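Local coordinates for protein isochorismatase hydrolase (Alkaliphilus metalliredigens, PDB 3HB7) that probably acts as a hydrolase of the isochorismatase family, though its substrate is not established, at residues Lys7-Val12 with Glu118-Val123; His54-Gln59 with Tyr96-Arg101; Ala145-Thr150 with Asp189-Val194. All blocks are in the same frame, centred on the assembly; numbering follows the deposited sequence.

Interaction 1 (Lys7-Val12 with Glu118-Val123)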
# COMPACT_ATOMS: atom_id res chain seq x y z
N LYS E 7 -53.69 3.83 -16.92
CA LYS E 7 -53.35 5.23 -16.78
C LYS E 7 -52.03 5.37 -16.07
O LYS E 7 -51.77 4.70 -15.13
CB LYS E 7 -54.43 5.94 -16.01
CG LYS E 7 -55.09 7.04 -16.75
CD LYS E 7 -55.94 7.83 -15.83
CE LYS E 7 -56.57 8.99 -16.53
NZ LYS E 7 -57.74 9.51 -15.79
N HIS E 8 -51.22 6.29 -16.54
CA HIS E 8 -49.86 6.44 -16.11
C HIS E 8 -49.57 7.83 -15.64
O HIS E 8 -50.05 8.79 -16.18
CB HIS E 8 -48.91 6.19 -17.26
CG HIS E 8 -48.74 4.76 -17.61
ND1 HIS E 8 -47.67 4.31 -18.33
CD2 HIS E 8 -49.50 3.68 -17.36
CE1 HIS E 8 -47.77 3.01 -18.51
NE2 HIS E 8 -48.88 2.61 -17.92
N ALA E 9 -48.72 7.92 -14.63
CA ALA E 9 -48.16 9.17 -14.20
C ALA E 9 -46.67 9.12 -14.35
O ALA E 9 -46.02 8.17 -13.98
CB ALA E 9 -48.52 9.45 -12.80
N ILE E 10 -46.12 10.17 -14.90
CA ILE E 10 -44.71 10.24 -15.09
C ILE E 10 -44.20 11.26 -14.14
O ILE E 10 -44.61 12.38 -14.19
CB ILE E 10 -44.40 10.67 -16.50
CG1 ILE E 10 -44.94 9.63 -17.46
CG2 ILE E 10 -42.93 10.86 -16.71
CD1 ILE E 10 -44.63 9.90 -18.85
N LEU E 11 -43.30 10.86 -13.26
CA LEU E 11 -42.81 11.74 -12.24
C LEU E 11 -41.49 12.31 -12.64
O LEU E 11 -40.57 11.61 -12.91
CB LEU E 11 -42.69 11.00 -10.92
CG LEU E 11 -43.92 10.19 -10.58
CD1 LEU E 11 -43.76 9.39 -9.35
CD2 LEU E 11 -45.08 11.07 -10.45
N VAL E 12 -41.40 13.61 -12.69
CA VAL E 12 -40.19 14.24 -13.10
C VAL E 12 -39.57 14.81 -11.87
O VAL E 12 -40.09 15.70 -11.27
CB VAL E 12 -40.49 15.31 -14.12
CG1 VAL E 12 -39.25 15.90 -14.63
CG2 VAL E 12 -41.25 14.73 -15.22
N GLU E 118 -56.72 10.21 -9.59
CA GLU E 118 -56.72 10.08 -11.03
C GLU E 118 -56.75 8.66 -11.51
O GLU E 118 -56.58 8.41 -12.66
CB GLU E 118 -55.52 10.79 -11.61
CG GLU E 118 -55.41 12.20 -11.22
CD GLU E 118 -56.64 12.98 -11.55
OE1 GLU E 118 -57.43 12.49 -12.34
OE2 GLU E 118 -56.82 14.08 -11.04
N GLY E 119 -56.96 7.72 -10.63
CA GLY E 119 -57.06 6.33 -11.02
C GLY E 119 -55.85 5.79 -11.74
O GLY E 119 -55.97 4.94 -12.59
N ILE E 120 -54.69 6.31 -11.38
CA ILE E 120 -53.45 5.94 -12.00
C ILE E 120 -52.89 4.69 -11.41
O ILE E 120 -52.85 4.54 -10.22
CB ILE E 120 -52.48 7.02 -11.83
CG1 ILE E 120 -53.01 8.23 -12.56
CG2 ILE E 120 -51.18 6.62 -12.38
CD1 ILE E 120 -52.00 9.11 -13.03
N ASP E 121 -52.51 3.76 -12.27
CA ASP E 121 -51.97 2.51 -11.80
C ASP E 121 -50.48 2.32 -11.99
O ASP E 121 -49.93 1.37 -11.53
CB ASP E 121 -52.76 1.32 -12.36
CG ASP E 121 -52.62 1.15 -13.86
OD1 ASP E 121 -53.49 0.53 -14.46
OD2 ASP E 121 -51.66 1.63 -14.45
N THR E 122 -49.85 3.22 -12.70
CA THR E 122 -48.47 3.06 -12.99
C THR E 122 -47.73 4.35 -12.88
O THR E 122 -48.17 5.34 -13.36
CB THR E 122 -48.29 2.51 -14.40
OG1 THR E 122 -48.70 1.16 -14.42
CG2 THR E 122 -46.88 2.57 -14.84
N VAL E 123 -46.57 4.32 -12.26
CA VAL E 123 -45.75 5.49 -12.22
C VAL E 123 -44.47 5.22 -12.94
O VAL E 123 -43.93 4.16 -12.85
CB VAL E 123 -45.48 5.97 -10.78
CG1 VAL E 123 -46.70 5.84 -9.95
CG2 VAL E 123 -44.38 5.22 -10.17
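His8 and Ala9 pair in parallel with Thr122 and Val123, joining two central strands of the six-stranded parallel sheet of this isochorismatase-like alpha/beta fold. Three backbone hydrogen bonds hold the start of the pair. Ala9 N gives the straightest, to Thr122 O at 2.9 Å. Lys7 O takes Asp121 N at 3.1 Å and, more weakly, Thr122 N. The helix before the second strand ends in a Schellman motif with Gly119 at its positive-phi position. That turn brings Ile120 and Asp121 up to Lys7.

Apolar contacts lie on the face of Ala9 and Val123. Ile120 CD1 packs on Ala9 CB at 3.5 Å, and Leu11 CD1 meets Val123 CB. Lys7 runs extended beyond CG past Glu118 O, with CD 3.3 Å from that oxygen. Its NZ is 4.6 Å from Glu118 OE1, beyond a salt bridge.

On the other face, His8 and Thr122 point the same way. Tyr182 OH bonds His8 ND1, and Thr122 OG1 donates to Asp121 OD2. With CG2 anti to the backbone N, Thr122 turns that methyl over the centre of the His8 ring, a CH-pi contact 3.7 Å from the centroid.

Interaction 2 (His54-Gln59 with Tyr96-Arg101); sequences HLVHIQ and YIVQKR
The His57 ring meets Tyr96 O at its edge, near the ring plane, with CD2 3.6 Å from that oxygen. Its NE2 is hydrogen-bonded to Glu95 OE1, of the residue before Tyr96. The Tyr96 ring turns away from His54-Gln59; it stacks on Tyr114, and its OH bonds Asp110. The Gln59 and Gln99 side chains run side by side, their amide planes 39° apart.

Four backbone hydrogen bonds form the parallel ladder. Tyr96 O takes His57 N at 3.0 Å, and His57 O takes Val98 N at 2.9 Å. Val98 O then receives Gln59 N, and Gln59 O receives Lys100 N.

Val56, Ile58 and Val98 share one face. Val98 CG2 touches Val56 CG1 at 4.0 Å, while Val98 CB lies beside Ile58 CG1. Ile58 CG2 meets CD and CE of Lys100, which crosses it at about a right angle. Lys100 NZ goes on to a salt bridge with Asp14.

Gln59 lies on the face of His57, Ile97 and Gln99, and its CG is 3.9 Å from Gln99 CG. An alanine here would probably open a gap beside Gln99 CG and leave the Gln99 side chain freer to turn.

The two short strand segments cross at -24°, the twist usual in a parallel alpha/beta sheet, with 96-100 as the outermost strand at this side of the chain.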
# COMPACT_ATOMS: atom_id res chain seq x y z
N HIS E 54 -50.20 11.37 -17.47
CA HIS E 54 -50.05 12.63 -16.79
C HIS E 54 -48.61 12.94 -16.50
O HIS E 54 -47.83 12.06 -16.29
CB HIS E 54 -50.75 12.60 -15.46
CG HIS E 54 -52.22 12.42 -15.53
ND1 HIS E 54 -53.08 12.95 -14.61
CD2 HIS E 54 -52.99 11.73 -16.40
CE1 HIS E 54 -54.32 12.62 -14.91
NE2 HIS E 54 -54.29 11.88 -15.99
N LEU E 55 -48.29 14.22 -16.44
CA LEU E 55 -46.99 14.67 -16.03
C LEU E 55 -47.12 15.25 -14.64
O LEU E 55 -47.98 16.05 -14.40
CB LEU E 55 -46.52 15.76 -16.96
CG LEU E 55 -45.80 15.39 -18.23
CD1 LEU E 55 -45.00 16.56 -18.71
CD2 LEU E 55 -44.95 14.21 -18.01
N VAL E 56 -46.25 14.81 -13.74
CA VAL E 56 -46.18 15.32 -12.39
C VAL E 56 -44.78 15.82 -12.14
O VAL E 56 -43.84 15.11 -12.36
CB VAL E 56 -46.49 14.22 -11.41
CG1 VAL E 56 -46.61 14.75 -10.04
CG2 VAL E 56 -47.71 13.53 -11.79
N HIS E 57 -44.63 17.04 -11.69
CA HIS E 57 -43.31 17.59 -11.47
C HIS E 57 -43.02 17.72 -9.99
O HIS E 57 -43.77 18.30 -9.25
CB HIS E 57 -43.17 18.95 -12.12
CG HIS E 57 -43.68 19.02 -13.52
ND1 HIS E 57 -42.86 18.99 -14.61
CD2 HIS E 57 -44.94 19.14 -14.00
CE1 HIS E 57 -43.58 19.05 -15.71
NE2 HIS E 57 -44.85 19.14 -15.36
N ILE E 58 -41.91 17.15 -9.58
CA ILE E 58 -41.57 17.10 -8.19
C ILE E 58 -40.33 17.88 -7.90
O ILE E 58 -39.30 17.65 -8.46
CB ILE E 58 -41.44 15.67 -7.76
CG1 ILE E 58 -42.76 14.99 -8.03
CG2 ILE E 58 -41.14 15.59 -6.31
CD1 ILE E 58 -42.69 13.58 -8.02
N GLN E 59 -40.44 18.82 -6.99
CA GLN E 59 -39.35 19.67 -6.64
C GLN E 59 -39.06 19.66 -5.17
O GLN E 59 -39.93 19.80 -4.36
CB GLN E 59 -39.63 21.09 -7.09
CG GLN E 59 -40.59 21.81 -6.23
CD GLN E 59 -40.99 23.15 -6.75
OE1 GLN E 59 -40.16 23.89 -7.21
NE2 GLN E 59 -42.24 23.45 -6.70
N TYR E 96 -49.67 18.78 -12.56
CA TYR E 96 -49.53 18.80 -11.11
C TYR E 96 -48.11 18.97 -10.63
O TYR E 96 -47.18 18.48 -11.21
CB TYR E 96 -50.14 17.55 -10.49
CG TYR E 96 -50.57 17.79 -9.08
CD1 TYR E 96 -51.51 18.74 -8.80
CD2 TYR E 96 -50.02 17.09 -8.03
CE1 TYR E 96 -51.90 18.99 -7.56
CE2 TYR E 96 -50.43 17.32 -6.76
CZ TYR E 96 -51.37 18.29 -6.53
OH TYR E 96 -51.81 18.60 -5.29
N ILE E 97 -47.98 19.69 -9.54
CA ILE E 97 -46.70 19.90 -8.92
C ILE E 97 -46.70 19.41 -7.48
O ILE E 97 -47.62 19.66 -6.76
CB ILE E 97 -46.31 21.36 -9.00
CG1 ILE E 97 -46.26 21.78 -10.45
CG2 ILE E 97 -44.98 21.60 -8.37
CD1 ILE E 97 -46.00 23.19 -10.65
N VAL E 98 -45.66 18.71 -7.09
CA VAL E 98 -45.49 18.30 -5.72
C VAL E 98 -44.21 18.84 -5.15
O VAL E 98 -43.18 18.74 -5.74
CB VAL E 98 -45.45 16.81 -5.59
CG1 VAL E 98 -45.49 16.41 -4.15
CG2 VAL E 98 -46.55 16.20 -6.31
N GLN E 99 -44.29 19.40 -3.97
CA GLN E 99 -43.12 19.85 -3.27
C GLN E 99 -42.79 18.95 -2.11
O GLN E 99 -43.61 18.64 -1.31
CB GLN E 99 -43.31 21.25 -2.78
CG GLN E 99 -43.66 22.17 -3.87
CD GLN E 99 -44.77 23.08 -3.52
OE1 GLN E 99 -44.53 24.24 -3.22
NE2 GLN E 99 -45.98 22.58 -3.54
N LYS E 100 -41.54 18.55 -2.05
CA LYS E 100 -41.06 17.60 -1.07
C LYS E 100 -39.88 18.16 -0.31
O LYS E 100 -39.12 18.91 -0.85
CB LYS E 100 -40.69 16.30 -1.76
CG LYS E 100 -39.50 16.38 -2.62
CD LYS E 100 -39.10 15.06 -3.12
CE LYS E 100 -38.02 15.17 -4.14
NZ LYS E 100 -36.65 15.22 -3.65
N ARG E 101 -39.78 17.83 0.96
CA ARG E 101 -38.67 18.20 1.83
C ARG E 101 -37.71 17.06 2.20
O ARG E 101 -36.80 17.26 2.93
CB ARG E 101 -39.18 18.85 3.11
CG ARG E 101 -40.08 20.03 2.94
CD ARG E 101 -40.83 20.44 4.20
NE ARG E 101 -39.96 20.40 5.35
CZ ARG E 101 -40.35 20.29 6.60
NH1 ARG E 101 -41.61 20.22 6.90
NH2 ARG E 101 -39.44 20.23 7.53

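Interaction 3 (Ala145-Thr150 with Asp189-Val194); sequences AYKVIT and DEDPWV
Lys147 reaches over the Trp193 ring toward Asp191. Its CB starts 4.2 Å from Trp193 NE1. CG lies over the centre of the six-membered ring in a CH-pi contact, 3.9 Å from the centroid and 12° off the ring normal. Bends at chi2 and chi3 carry the chain across the indole. CE then comes to 3.5 Å from Trp193 CE3. NZ ends in a salt bridge of 3.6 Å to Asp191 OD2, the two groups meeting tip to tip.

The other carboxylate oxygen, Asp191 OD1, accepts Trp193 N at 2.7 Å. This is an Asx turn, set within a type I beta turn from Asp191 to Val194. It ties the lysine's acid partner to the backbone of the residue whose ring the lysine covers.

Ile149 works at the indole edge. Its CG1 lies in the ring plane, 3.7 Å from Trp193 CD1, and its CD1 touches Pro192 CB at 4.2 Å. Val148 O is also at that edge, 3.4 Å from Trp193 NE1.

The contact packs the loop after helix 179-187 against strand 147-151. Trp193 also touches Lys175 of strand 175-177. Pro192 rests on Tyr182, Ala185 and Trp186 of helix 179-187, and Ile149 lies on strand 122-126.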
# COMPACT_ATOMS: atom_id res chain seq x y z
N ALA E 145 -48.39 -0.08 -3.91
CA ALA E 145 -48.99 -1.00 -4.85
C ALA E 145 -49.09 -0.50 -6.27
O ALA E 145 -49.74 -1.10 -7.07
CB ALA E 145 -50.31 -1.45 -4.36
N TYR E 146 -48.45 0.60 -6.58
CA TYR E 146 -48.37 1.08 -7.92
C TYR E 146 -47.42 0.20 -8.69
O TYR E 146 -46.60 -0.47 -8.11
CB TYR E 146 -47.89 2.51 -7.95
CG TYR E 146 -48.84 3.44 -7.29
CD1 TYR E 146 -50.14 3.51 -7.69
CD2 TYR E 146 -48.45 4.23 -6.26
CE1 TYR E 146 -51.01 4.33 -7.09
CE2 TYR E 146 -49.32 5.05 -5.66
CZ TYR E 146 -50.60 5.10 -6.08
OH TYR E 146 -51.49 5.90 -5.49
N LYS E 147 -47.54 0.22 -10.00
CA LYS E 147 -46.63 -0.45 -10.88
C LYS E 147 -45.62 0.57 -11.24
O LYS E 147 -45.97 1.69 -11.45
CB LYS E 147 -47.35 -0.91 -12.13
CG LYS E 147 -47.89 -2.28 -12.03
CD LYS E 147 -49.16 -2.40 -12.77
CE LYS E 147 -48.92 -2.62 -14.22
NZ LYS E 147 -50.01 -3.36 -14.85
N VAL E 148 -44.36 0.19 -11.31
CA VAL E 148 -43.28 1.14 -11.49
C VAL E 148 -42.43 0.90 -12.71
O VAL E 148 -41.99 -0.17 -12.94
CB VAL E 148 -42.36 1.15 -10.26
CG1 VAL E 148 -41.43 2.28 -10.31
CG2 VAL E 148 -43.14 1.17 -9.01
N ILE E 149 -42.19 1.94 -13.47
CA ILE E 149 -41.33 1.88 -14.60
C ILE E 149 -40.22 2.89 -14.43
O ILE E 149 -40.46 3.99 -14.02
CB ILE E 149 -42.10 2.16 -15.90
CG1 ILE E 149 -42.85 0.93 -16.33
CG2 ILE E 149 -41.20 2.47 -17.02
CD1 ILE E 149 -43.96 1.24 -17.22
N THR E 150 -39.01 2.50 -14.75
CA THR E 150 -37.87 3.39 -14.66
C THR E 150 -37.28 3.59 -16.02
O THR E 150 -36.95 2.65 -16.69
CB THR E 150 -36.75 2.78 -13.83
OG1 THR E 150 -37.26 2.22 -12.64
CG2 THR E 150 -35.77 3.80 -13.48
N ASP E 189 -49.98 -0.48 -28.41
CA ASP E 189 -51.04 -1.01 -27.58
C ASP E 189 -50.55 -2.21 -26.78
O ASP E 189 -51.30 -3.14 -26.53
CB ASP E 189 -52.24 -1.41 -28.44
N GLU E 190 -49.31 -2.19 -26.34
CA GLU E 190 -48.84 -3.22 -25.44
C GLU E 190 -48.52 -2.56 -24.13
O GLU E 190 -47.98 -1.47 -24.13
CB GLU E 190 -47.59 -3.91 -25.98
N ASP E 191 -48.82 -3.22 -23.02
CA ASP E 191 -48.51 -2.68 -21.71
C ASP E 191 -47.02 -2.61 -21.56
O ASP E 191 -46.34 -3.61 -21.70
CB ASP E 191 -49.08 -3.60 -20.65
CG ASP E 191 -48.70 -3.19 -19.26
OD1 ASP E 191 -47.90 -2.26 -19.10
OD2 ASP E 191 -49.21 -3.80 -18.32
N PRO E 192 -46.51 -1.41 -21.31
CA PRO E 192 -45.08 -1.13 -21.24
C PRO E 192 -44.38 -1.81 -20.06
O PRO E 192 -43.21 -2.11 -20.07
CB PRO E 192 -45.04 0.39 -21.14
CG PRO E 192 -46.32 0.81 -21.69
CD PRO E 192 -47.28 -0.18 -21.19
N TRP E 193 -45.17 -2.03 -19.03
CA TRP E 193 -44.68 -2.55 -17.79
C TRP E 193 -44.26 -4.01 -17.82
O TRP E 193 -43.58 -4.46 -16.91
CB TRP E 193 -45.70 -2.34 -16.70
CG TRP E 193 -45.17 -2.77 -15.44
CD1 TRP E 193 -44.21 -2.15 -14.72
CD2 TRP E 193 -45.51 -3.93 -14.73
NE1 TRP E 193 -43.94 -2.85 -13.60
CE2 TRP E 193 -44.73 -3.96 -13.58
CE3 TRP E 193 -46.41 -4.96 -14.95
CZ2 TRP E 193 -44.83 -4.96 -12.65
CZ3 TRP E 193 -46.51 -5.95 -14.03
CH2 TRP E 193 -45.72 -5.95 -12.89
N VAL E 194 -44.67 -4.74 -18.84
CA VAL E 194 -44.65 -6.19 -18.81
C VAL E 194 -43.27 -6.85 -18.67
O VAL E 194 -42.32 -6.49 -19.34
CB VAL E 194 -45.39 -6.76 -20.03
CG1 VAL E 194 -44.59 -6.57 -21.29
CG2 VAL E 194 -45.74 -8.20 -19.82

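All three contacts reach the same parallel sheet. Interactions 1 and 2 are buried strand pairings. Interaction 1 uses strand 8-13 and interaction 2 its neighbour 53-60, and probable backbone hydrogen bonds join them, Val12 N to Val56 O and Val12 O to Ile58 N. Interaction 1 lies in the middle of the sheet and interaction 2 at its 96-100 side. Interaction 3 is only partly buried. It depends on side chains: a salt bridge and aromatic packing hold a loop to a strand, where the other two rely on backbone ladders. Strand 147-151 still borders interaction 1, with Val123 N near Lys147 O at 2.8 Å. Interactions 2 and 3 do not touch; their centres are about 20 Å apart.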